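Long-range contacts in transcription factor tau subunit sfc1 (Schizosaccharomyces pombe, PDB 4BJJ), which helps TFIIIC activate tRNA and 5S RNA genes as part of its boxA-binding tauA domain, this chain being the N-terminal piece that interacts with Sfc7: residues E12-E17 against Q97-R102; L53-L58 against P67-V72; N76-T81 against Q90-I95. The protein carries 3 engineered substitutions. All coordinates share one frame; numbering follows the deposited sequence.

In the fold
From the N terminus, strand 12-18 comes first and waits for strand 88-100, its parallel partner from the far end of the modelled fold; contact 1 therefore closes the longest loop. Inside it lie contact 2 and contact 3, one after the other and without crossing. Helices 25-30 and 35-47 precede contact 2, where strand 55-56 meets strand 68-73. The chain then runs on to strand 78-83, which contact 3 pairs with the early part of strand 88-100. That long strand ties the fold together: it also pairs with strand 68-73, placing all three contacts in one mixed sheet, with contacts 2 and 3 on opposite sides of the chain's centre.

Contact 1: residues E12-E17 against Q97-R102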
loop_
_atom_site.group_PDB
_atom_site.type_symbol
_atom_site.label_atom_id
_atom_site.label_comp_id
_atom_site.label_asym_id
_atom_site.label_seq_id
_atom_site.Cartn_x
_atom_site.Cartn_y
_atom_site.Cartn_z
ATOM N N GLU A 12 5.081 9.644 -5.293
ATOM C CA GLU A 12 3.827 8.939 -5.388
ATOM C C GLU A 12 4.007 7.532 -5.935
ATOM O O GLU A 12 4.961 7.245 -6.648
ATOM C CB GLU A 12 2.878 9.746 -6.251
ATOM C CG GLU A 12 2.533 11.113 -5.663
ATOM C CD GLU A 12 1.448 11.824 -6.453
ATOM O OE1 GLU A 12 1.414 11.621 -7.688
ATOM O OE2 GLU A 12 0.617 12.554 -5.844
ATOM N N TYR A 13 3.077 6.647 -5.582
ATOM C CA TYR A 13 3.160 5.248 -5.976
ATOM C C TYR A 13 1.806 4.693 -6.358
ATOM O O TYR A 13 0.772 5.232 -5.961
ATOM C CB TYR A 13 3.671 4.393 -4.825
ATOM C CG TYR A 13 5.063 4.705 -4.385
ATOM C CD1 TYR A 13 5.331 5.801 -3.585
ATOM C CD2 TYR A 13 6.107 3.891 -4.758
ATOM C CE1 TYR A 13 6.616 6.075 -3.186
ATOM C CE2 TYR A 13 7.360 4.137 -4.362
ATOM C CZ TYR A 13 7.626 5.224 -3.574
ATOM O OH TYR A 13 8.929 5.443 -3.193
ATOM N N ALA A 14 1.830 3.588 -7.102
ATOM C CA ALA A 14 0.652 2.742 -7.267
ATOM C C ALA A 14 0.805 1.471 -6.436
ATOM O O ALA A 14 1.908 0.987 -6.218
ATOM C CB ALA A 14 0.482 2.371 -8.724
ATOM N N LEU A 15 -0.304 0.895 -6.013
ATOM C CA LEU A 15 -0.231 -0.269 -5.141
ATOM C C LEU A 15 -1.055 -1.377 -5.736
ATOM O O LEU A 15 -2.187 -1.170 -6.101
ATOM C CB LEU A 15 -0.740 0.086 -3.748
ATOM C CG LEU A 15 -1.015 -1.073 -2.782
ATOM C CD1 LEU A 15 0.289 -1.714 -2.361
ATOM C CD2 LEU A 15 -1.818 -0.581 -1.579
ATOM N N ILE A 16 -0.460 -2.554 -5.839
ATOM C CA ILE A 16 -1.149 -3.723 -6.311
ATOM C C ILE A 16 -1.358 -4.684 -5.153
ATOM O O ILE A 16 -0.404 -5.217 -4.599
ATOM C CB ILE A 16 -0.347 -4.405 -7.409
ATOM C CG1 ILE A 16 -0.184 -3.452 -8.583
ATOM C CG2 ILE A 16 -1.053 -5.651 -7.885
ATOM C CD1 ILE A 16 0.859 -3.888 -9.578
ATOM N N GLU A 17 -2.612 -4.920 -4.795
ATOM C CA GLU A 17 -2.926 -5.861 -3.714
ATOM C C GLU A 17 -3.154 -7.256 -4.269
ATOM O O GLU A 17 -4.271 -7.632 -4.604
ATOM C CB GLU A 17 -4.121 -5.366 -2.893
ATOM C CG GLU A 17 -3.828 -4.074 -2.122
ATOM C CD GLU A 17 -4.933 -3.680 -1.126
ATOM O OE1 GLU A 17 -5.963 -4.395 -0.998
ATOM O OE2 GLU A 17 -4.767 -2.633 -0.467
ATOM N N GLN A 97 -3.075 5.312 -6.400
ATOM C CA GLN A 97 -4.010 4.319 -6.916
ATOM C C GLN A 97 -3.722 2.895 -6.447
ATOM O O GLN A 97 -2.585 2.513 -6.199
ATOM C CB GLN A 97 -4.099 4.346 -8.456
ATOM C CG GLN A 97 -5.550 4.590 -8.884
ATOM C CD GLN A 97 -5.744 4.743 -10.372
ATOM O OE1 GLN A 97 -5.228 3.970 -11.164
ATOM N NE2 GLN A 97 -6.538 5.720 -10.755
ATOM N N VAL A 98 -4.785 2.109 -6.353
ATOM C CA VAL A 98 -4.699 0.749 -5.879
ATOM C C VAL A 98 -5.365 -0.179 -6.872
ATOM O O VAL A 98 -6.472 0.087 -7.315
ATOM C CB VAL A 98 -5.406 0.592 -4.514
ATOM C CG1 VAL A 98 -5.028 -0.706 -3.890
ATOM C CG2 VAL A 98 -5.002 1.696 -3.598
ATOM N N PHE A 99 -4.686 -1.265 -7.209
ATOM C CA PHE A 99 -5.295 -2.377 -7.929
ATOM C C PHE A 99 -5.663 -3.454 -6.901
ATOM O O PHE A 99 -4.796 -4.061 -6.260
ATOM C CB PHE A 99 -4.325 -2.923 -8.978
ATOM C CG PHE A 99 -3.930 -1.917 -10.032
ATOM C CD1 PHE A 99 -2.935 -0.977 -9.777
ATOM C CD2 PHE A 99 -4.556 -1.916 -11.286
ATOM C CE1 PHE A 99 -2.566 -0.068 -10.741
ATOM C CE2 PHE A 99 -4.190 -1.001 -12.264
ATOM C CZ PHE A 99 -3.188 -0.081 -11.995
ATOM N N LEU A 100 -6.961 -3.658 -6.744
ATOM C CA LEU A 100 -7.517 -4.522 -5.713
ATOM C C LEU A 100 -7.844 -5.887 -6.283
ATOM O O LEU A 100 -8.800 -6.053 -7.035
ATOM C CB LEU A 100 -8.785 -3.899 -5.132
ATOM C CG LEU A 100 -8.620 -2.503 -4.511
ATOM C CD1 LEU A 100 -9.924 -1.740 -4.560
ATOM C CD2 LEU A 100 -8.137 -2.546 -3.097
ATOM N N PHE A 101 -7.024 -6.860 -5.924
ATOM C CA PHE A 101 -7.292 -8.239 -6.256
ATOM C C PHE A 101 -7.764 -9.014 -5.026
ATOM O O PHE A 101 -8.597 -9.895 -5.161
ATOM C CB PHE A 101 -6.062 -8.897 -6.866
ATOM C CG PHE A 101 -5.796 -8.485 -8.254
ATOM C CD1 PHE A 101 -6.663 -8.842 -9.267
ATOM C CD2 PHE A 101 -4.680 -7.746 -8.558
ATOM C CE1 PHE A 101 -6.418 -8.463 -10.559
ATOM C CE2 PHE A 101 -4.434 -7.367 -9.858
ATOM C CZ PHE A 101 -5.305 -7.738 -10.868
ATOM N N ARG A 102 -7.243 -8.701 -3.835
ATOM C CA ARG A 102 -7.746 -9.353 -2.610
ATOM C C ARG A 102 -9.167 -8.932 -2.353
ATOM O O ARG A 102 -9.564 -7.832 -2.728
ATOM C CB ARG A 102 -6.907 -8.991 -1.390
ATOM C CG ARG A 102 -5.457 -9.261 -1.599
ATOM C CD ARG A 102 -4.701 -9.296 -0.321
ATOM N NE ARG A 102 -4.309 -7.972 0.119
ATOM C CZ ARG A 102 -3.132 -7.401 -0.127
ATOM N NH1 ARG A 102 -2.203 -8.021 -0.851
ATOM N NH2 ARG A 102 -2.884 -6.196 0.368
HETATM O O HOH W 1 -7.449 -5.788 -2.637
#
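Ala-14 sets its CB at the edge of the Phe-99 ring, 4.4 Å from CE1. The backbone of Leu-15 works twice: N donates to Gln-97 O, while O accepts from Phe-99 N at 2.7 Å and lies at the edge of that residue's ring, in its plane. With CG anti to the backbone N (chi1 167°), the Leu-15 side chain lies alongside Val-98, CD2 4.0 Å from CG1. Ile-16 brings CG1 obliquely to within 3.9 Å of Phe-99 CD1. Glu-17 N bonds to Phe-99 O, and Glu-17 O takes the N-H groups of Phe-101 and Arg-102 from opposite faces of its carbonyl plane. Glu-17 CB sits over the centre of the Arg-102 guanidinium. Its OE1 is a long 3.8 Å from Arg-102 NH2 and well out of the guanidinium plane, an attraction of charges alone; OE2 has Arg-75, and Arg-102 NH2 an acidic side chain of the partner protein chain. An alanine in place of Arg-102 would probably uncover Glu-17 CB and CG and leave the partner chain's acid without its mate. This is a parallel strand pair in a sheet that continues, antiparallel, into the partner chain, consistent with the Tau95 triple barrel domain.

Contact 2: residues L53-L58 against P67-V72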
loop_
_atom_site.group_PDB
_atom_site.type_symbol
_atom_site.label_atom_id
_atom_site.label_comp_id
_atom_site.label_asym_id
_atom_site.label_seq_id
_atom_site.Cartn_x
_atom_site.Cartn_y
_atom_site.Cartn_z
ATOM N N LEU A 53 -5.854 -0.474 -15.684
ATOM C CA LEU A 53 -6.296 -1.822 -15.970
ATOM C C LEU A 53 -5.158 -2.783 -15.612
ATOM O O LEU A 53 -4.001 -2.527 -15.890
ATOM C CB LEU A 53 -6.640 -1.928 -17.476
ATOM C CG LEU A 53 -7.257 -3.231 -17.962
ATOM C CD1 LEU A 53 -8.163 -2.975 -19.129
ATOM C CD2 LEU A 53 -6.191 -4.242 -18.346
ATOM N N LEU A 54 -5.498 -3.912 -15.024
ATOM C CA LEU A 54 -4.517 -4.941 -14.766
ATOM C C LEU A 54 -5.236 -6.269 -14.591
ATOM O O LEU A 54 -6.296 -6.346 -13.981
ATOM C CB LEU A 54 -3.701 -4.578 -13.526
ATOM C CG LEU A 54 -2.514 -5.441 -13.123
ATOM C CD1 LEU A 54 -1.444 -5.470 -14.179
ATOM C CD2 LEU A 54 -1.942 -4.901 -11.810
ATOM N N GLU A 55 -4.630 -7.317 -15.117
ATOM C CA GLU A 55 -5.234 -8.631 -15.132
ATOM C C GLU A 55 -4.388 -9.657 -14.342
ATOM O O GLU A 55 -3.167 -9.648 -14.409
ATOM C CB GLU A 55 -5.378 -9.054 -16.586
ATOM C CG GLU A 55 -6.364 -10.157 -16.825
ATOM C CD GLU A 55 -6.575 -10.402 -18.294
ATOM O OE1 GLU A 55 -7.423 -9.707 -18.878
ATOM O OE2 GLU A 55 -5.890 -11.283 -18.861
ATOM N N LEU A 56 -5.058 -10.520 -13.582
ATOM C CA LEU A 56 -4.385 -11.513 -12.756
ATOM C C LEU A 56 -4.706 -12.928 -13.218
ATOM O O LEU A 56 -5.873 -13.305 -13.426
ATOM C CB LEU A 56 -4.793 -11.351 -11.290
ATOM C CG LEU A 56 -4.209 -12.362 -10.289
ATOM C CD1 LEU A 56 -2.730 -12.131 -10.054
ATOM C CD2 LEU A 56 -4.964 -12.274 -8.991
ATOM N N ASN A 57 -3.646 -13.703 -13.363
ATOM C CA ASN A 57 -3.745 -15.100 -13.762
ATOM C C ASN A 57 -2.897 -15.991 -12.847
ATOM O O ASN A 57 -1.706 -16.186 -13.086
ATOM C CB ASN A 57 -3.272 -15.238 -15.213
ATOM C CG ASN A 57 -3.603 -16.570 -15.797
ATOM O OD1 ASN A 57 -4.250 -17.395 -15.171
ATOM N ND2 ASN A 57 -3.162 -16.791 -17.006
ATOM N N LEU A 58 -3.513 -16.508 -11.791
ATOM C CA LEU A 58 -2.806 -17.311 -10.788
ATOM C C LEU A 58 -2.465 -18.723 -11.221
ATOM O O LEU A 58 -1.510 -19.304 -10.715
ATOM C CB LEU A 58 -3.634 -17.414 -9.513
ATOM C CG LEU A 58 -3.833 -16.124 -8.725
ATOM C CD1 LEU A 58 -4.774 -16.397 -7.568
ATOM C CD2 LEU A 58 -2.495 -15.581 -8.252
ATOM N N PRO A 67 -8.789 -15.830 -15.842
ATOM C CA PRO A 67 -8.121 -14.558 -15.520
ATOM C C PRO A 67 -9.078 -13.445 -15.053
ATOM O O PRO A 67 -10.196 -13.329 -15.525
ATOM C CB PRO A 67 -7.476 -14.145 -16.838
ATOM C CG PRO A 67 -7.312 -15.396 -17.598
ATOM C CD PRO A 67 -8.440 -16.312 -17.184
ATOM N N VAL A 68 -8.623 -12.629 -14.113
ATOM C CA VAL A 68 -9.481 -11.664 -13.446
ATOM C C VAL A 68 -8.901 -10.265 -13.594
ATOM O O VAL A 68 -7.701 -10.071 -13.448
ATOM C CB VAL A 68 -9.611 -12.047 -11.921
ATOM C CG1 VAL A 68 -10.063 -10.888 -11.081
ATOM C CG2 VAL A 68 -10.564 -13.198 -11.762
ATOM N N GLN A 69 -9.770 -9.291 -13.836
ATOM C CA GLN A 69 -9.389 -7.885 -13.869
ATOM C C GLN A 69 -9.480 -7.249 -12.482
ATOM O O GLN A 69 -10.422 -7.509 -11.738
ATOM C CB GLN A 69 -10.313 -7.136 -14.815
ATOM C CG GLN A 69 -10.299 -7.660 -16.250
ATOM C CD GLN A 69 -9.332 -6.936 -17.159
ATOM O OE1 GLN A 69 -8.632 -6.020 -16.746
ATOM N NE2 GLN A 69 -9.298 -7.347 -18.415
ATOM N N ALA A 70 -8.498 -6.425 -12.128
ATOM C CA ALA A 70 -8.527 -5.696 -10.870
ATOM C C ALA A 70 -9.612 -4.655 -10.859
ATOM O O ALA A 70 -9.897 -4.043 -11.875
ATOM C CB ALA A 70 -7.213 -4.995 -10.627
ATOM N N ARG A 71 -10.163 -4.428 -9.677
ATOM C CA ARG A 71 -10.901 -3.232 -9.384
ATOM C C ARG A 71 -9.879 -2.162 -9.033
ATOM O O ARG A 71 -9.008 -2.374 -8.207
ATOM C CB ARG A 71 -11.871 -3.467 -8.228
ATOM C CG ARG A 71 -13.017 -4.401 -8.590
ATOM C CD ARG A 71 -14.220 -4.149 -7.713
ATOM N NE ARG A 71 -15.048 -3.059 -8.226
ATOM C CZ ARG A 71 -16.025 -2.475 -7.537
ATOM N NH1 ARG A 71 -16.289 -2.863 -6.293
ATOM N NH2 ARG A 71 -16.729 -1.492 -8.082
ATOM N N VAL A 72 -9.983 -1.013 -9.690
ATOM C CA VAL A 72 -9.029 0.060 -9.510
ATOM C C VAL A 72 -9.687 1.171 -8.708
ATOM O O VAL A 72 -10.811 1.581 -9.010
ATOM C CB VAL A 72 -8.589 0.612 -10.849
ATOM C CG1 VAL A 72 -7.521 1.684 -10.662
ATOM C CG2 VAL A 72 -8.101 -0.509 -11.714
HETATM O O HOH W 2 -8.411 -3.839 -13.839
#
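Leu-56 and Val-68 form the hydrogen-bonded pair of this short antiparallel ladder, each giving its N-H to the other's carbonyl. The bond from Leu-56 N to Val-68 O is 2.7 Å, with both donors lying in the planes of the carbonyls they meet. One step along, Glu-55 and Gln-69 make a non-hydrogen-bonded pair, and beyond them Ala-70 N reaches Leu-54 O at 2.9 Å, almost straight at 171°. Past this bond a water takes over from direct pairing: it accepts from Leu-54 N and donates to Ala-70 O.

Weaker CA-H...O contacts fill in between these bonds. Glu-55 CA lies 3.3 Å from Val-68 O, Pro-67 CA approaches Leu-56 O, and Gln-69 CA approaches Leu-54 O.

The side-chain contacts gather on the exposed face that carries Glu-55 and Gln-69. Gln-69 bends at chi2 (-94°), which turns CD away from an extended course, and its amide ends up between two residues of the other segment. OE1 rests against the branch point of Leu-53, 3.3 Å from CG, with CD2 close by, while NE2 comes within 3.0 Å of Glu-55 OE1. That approach has too poor an angle for a hydrogen bond, and the carboxylate and amide planes stand 90° apart. Glu-55 runs extended beside Pro-67, its OE2 3.8 Å from the ring's CB.

Leu-54 and Leu-56 are the buried residues here: Leu-54 packs on Ile-16 and Phe-99, Leu-56 on His-18 and Phe-101. The hairpin of strands 55-56 and 68-73 is thereby joined to strands 12-18 and 88-100, with Ala-70 also resting on Phe-99 and Phe-101, and Arg-71 continuing the sheet by backbone bonding to Leu-100. Asn-57 bonds through its backbone to Thr-31, just after helix 25-30.

Contact 3: residues N76-T81 against Q90-I95; sequences NDLLVT and QNVSRI
The guanidinium of Arg-94, whose CG packs 4.0 Å from Leu-78 CD2, has a water at its edge, in its plane. The bond from NE to this water is weak, but the same water donates to Asp-77 O and Ile-95 O and so bridges the two segments. The carboxylate of Asp-77 has its main partner in Arg-75; a second water donates to both OD2 and Ile-95 O.

The two segments belong to an antiparallel beta hairpin with a classic bulge, where Gln-90 and Asn-91 both face Thr-81. Thr-81 O accepts from both, at 2.7 Å from Gln-90 N and 3.2 Å from Asn-91 N. Regular pairing follows. Thr-81 N bonds to Asn-91 O, and Leu-79 and Ser-93 exchange two bonds. At the other end Ile-95 N meets Asp-77 O from above the carbonyl plane, 38° out of it.

On one face Leu-78 crosses Val-92, CB 4.1 Å from CG1, and Val-80 CG2 touches that same methyl. On the other, Ile-95 has CG1 anti to the carbonyl carbon (chi1 -63°), near Leu-79 CB; the extended second torsion (168°) then carries CD1 to 3.6 Å from Leu-78 O.

Strand 78-83 pairs on with a strand of the partner protein chain, and strand 88-100 also bonds through its backbone to Ser-9 and Tyr-13. Thr-81 OG1 is hydrogen-bonded to a polar side chain of that partner chain. On the face of Leu-79, Thr-81 and Ser-93, one water is held between the strands: it donates to Leu-79 O at 2.9 Å and to Thr-81 OG1 at 3.1 Å, and is hydrogen-bonded to Ser-93 OG.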
loop_
_atom_site.group_PDB
_atom_site.type_symbol
_atom_site.label_atom_id
_atom_site.label_comp_id
_atom_site.label_asym_id
_atom_site.label_seq_id
_atom_site.Cartn_x
_atom_site.Cartn_y
_atom_site.Cartn_z
ATOM N N ASN A 76 -6.596 6.860 0.509
ATOM C CA ASN A 76 -5.638 7.829 0.985
ATOM C C ASN A 76 -4.485 7.124 1.656
ATOM O O ASN A 76 -3.956 7.580 2.669
ATOM C CB ASN A 76 -6.320 8.805 1.932
ATOM C CG ASN A 76 -7.117 8.116 3.027
ATOM O OD1 ASN A 76 -7.213 6.891 3.095
ATOM N ND2 ASN A 76 -7.690 8.919 3.898
ATOM N N ASP A 77 -4.074 6.008 1.070
ATOM C CA ASP A 77 -3.033 5.204 1.670
ATOM C C ASP A 77 -1.694 5.919 1.562
ATOM O O ASP A 77 -1.443 6.695 0.630
ATOM C CB ASP A 77 -2.938 3.839 0.993
ATOM C CG ASP A 77 -4.288 3.141 0.862
ATOM O OD1 ASP A 77 -4.998 3.043 1.878
ATOM O OD2 ASP A 77 -4.639 2.691 -0.257
ATOM N N LEU A 78 -0.820 5.624 2.513
ATOM C CA LEU A 78 0.496 6.212 2.529
ATOM C C LEU A 78 1.511 5.116 2.578
ATOM O O LEU A 78 1.245 4.032 3.078
ATOM C CB LEU A 78 0.675 7.139 3.739
ATOM C CG LEU A 78 -0.349 8.272 3.862
ATOM C CD1 LEU A 78 -0.160 8.976 5.195
ATOM C CD2 LEU A 78 -0.189 9.274 2.746
ATOM N N LEU A 79 2.677 5.408 2.037
ATOM C CA LEU A 79 3.787 4.504 2.101
ATOM C C LEU A 79 4.823 5.133 3.033
ATOM O O LEU A 79 5.284 6.242 2.800
ATOM C CB LEU A 79 4.378 4.279 0.721
ATOM C CG LEU A 79 5.557 3.317 0.751
ATOM C CD1 LEU A 79 5.109 1.889 1.094
ATOM C CD2 LEU A 79 6.273 3.369 -0.552
ATOM N N VAL A 80 5.185 4.408 4.080
ATOM C CA VAL A 80 6.004 4.970 5.139
ATOM C C VAL A 80 7.306 4.213 5.225
ATOM O O VAL A 80 7.334 3.005 5.478
ATOM C CB VAL A 80 5.267 4.913 6.484
ATOM C CG1 VAL A 80 6.129 5.480 7.595
ATOM C CG2 VAL A 80 3.956 5.680 6.395
ATOM N N THR A 81 8.389 4.941 4.987
ATOM C CA THR A 81 9.722 4.370 5.017
ATOM C C THR A 81 10.368 4.683 6.367
ATOM O O THR A 81 10.499 5.848 6.735
ATOM C CB THR A 81 10.581 4.955 3.880
ATOM O OG1 THR A 81 9.911 4.773 2.623
ATOM C CG2 THR A 81 11.941 4.285 3.827
ATOM N N GLN A 90 11.874 7.983 7.783
ATOM C CA GLN A 90 12.743 8.535 6.755
ATOM C C GLN A 90 11.933 9.234 5.635
ATOM O O GLN A 90 12.351 10.255 5.075
ATOM C CB GLN A 90 13.590 7.388 6.184
ATOM C CG GLN A 90 14.667 7.798 5.200
ATOM C CD GLN A 90 15.832 8.501 5.866
ATOM O OE1 GLN A 90 15.986 8.456 7.098
ATOM N NE2 GLN A 90 16.665 9.161 5.053
ATOM N N ASN A 91 10.774 8.679 5.301
ATOM C CA ASN A 91 9.967 9.222 4.213
ATOM C C ASN A 91 8.505 8.779 4.304
ATOM O O ASN A 91 8.188 7.647 4.725
ATOM C CB ASN A 91 10.579 8.818 2.862
ATOM C CG ASN A 91 10.081 9.693 1.687
ATOM O OD1 ASN A 91 9.405 9.207 0.779
ATOM N ND2 ASN A 91 10.438 10.974 1.700
ATOM N N VAL A 92 7.615 9.690 3.930
ATOM C CA VAL A 92 6.207 9.359 3.733
ATOM C C VAL A 92 5.775 9.773 2.333
ATOM O O VAL A 92 6.017 10.893 1.930
ATOM C CB VAL A 92 5.286 10.050 4.760
ATOM C CG1 VAL A 92 3.842 9.571 4.588
ATOM C CG2 VAL A 92 5.773 9.798 6.188
ATOM N N SER A 93 5.111 8.867 1.614
ATOM C CA SER A 93 4.661 9.111 0.239
ATOM C C SER A 93 3.217 8.657 0.038
ATOM O O SER A 93 2.753 7.739 0.696
ATOM C CB SER A 93 5.550 8.363 -0.756
ATOM O OG SER A 93 6.906 8.630 -0.517
ATOM N N ARG A 94 2.515 9.299 -0.885
ATOM C CA ARG A 94 1.145 8.911 -1.166
ATOM C C ARG A 94 1.069 7.760 -2.180
ATOM O O ARG A 94 1.816 7.702 -3.134
ATOM C CB ARG A 94 0.343 10.102 -1.659
ATOM C CG ARG A 94 0.288 11.224 -0.666
ATOM C CD ARG A 94 -0.588 12.362 -1.164
ATOM N NE ARG A 94 -1.952 11.933 -1.466
ATOM C CZ ARG A 94 -2.869 12.689 -2.081
ATOM N NH1 ARG A 94 -2.557 13.913 -2.474
ATOM N NH2 ARG A 94 -4.103 12.220 -2.307
ATOM N N ILE A 95 0.187 6.815 -1.895
ATOM C CA ILE A 95 -0.195 5.778 -2.810
ATOM C C ILE A 95 -1.465 6.347 -3.491
ATOM O O ILE A 95 -2.522 6.462 -2.866
ATOM C CB ILE A 95 -0.479 4.471 -2.034
ATOM C CG1 ILE A 95 0.788 3.980 -1.342
ATOM C CG2 ILE A 95 -1.011 3.378 -2.937
ATOM C CD1 ILE A 95 0.551 2.864 -0.307
HETATM O O HOH W 3 -2.659 8.793 -0.652
HETATM O O HOH W 4 -4.876 5.108 -2.088
HETATM O O HOH W 5 7.784 6.825 1.557
#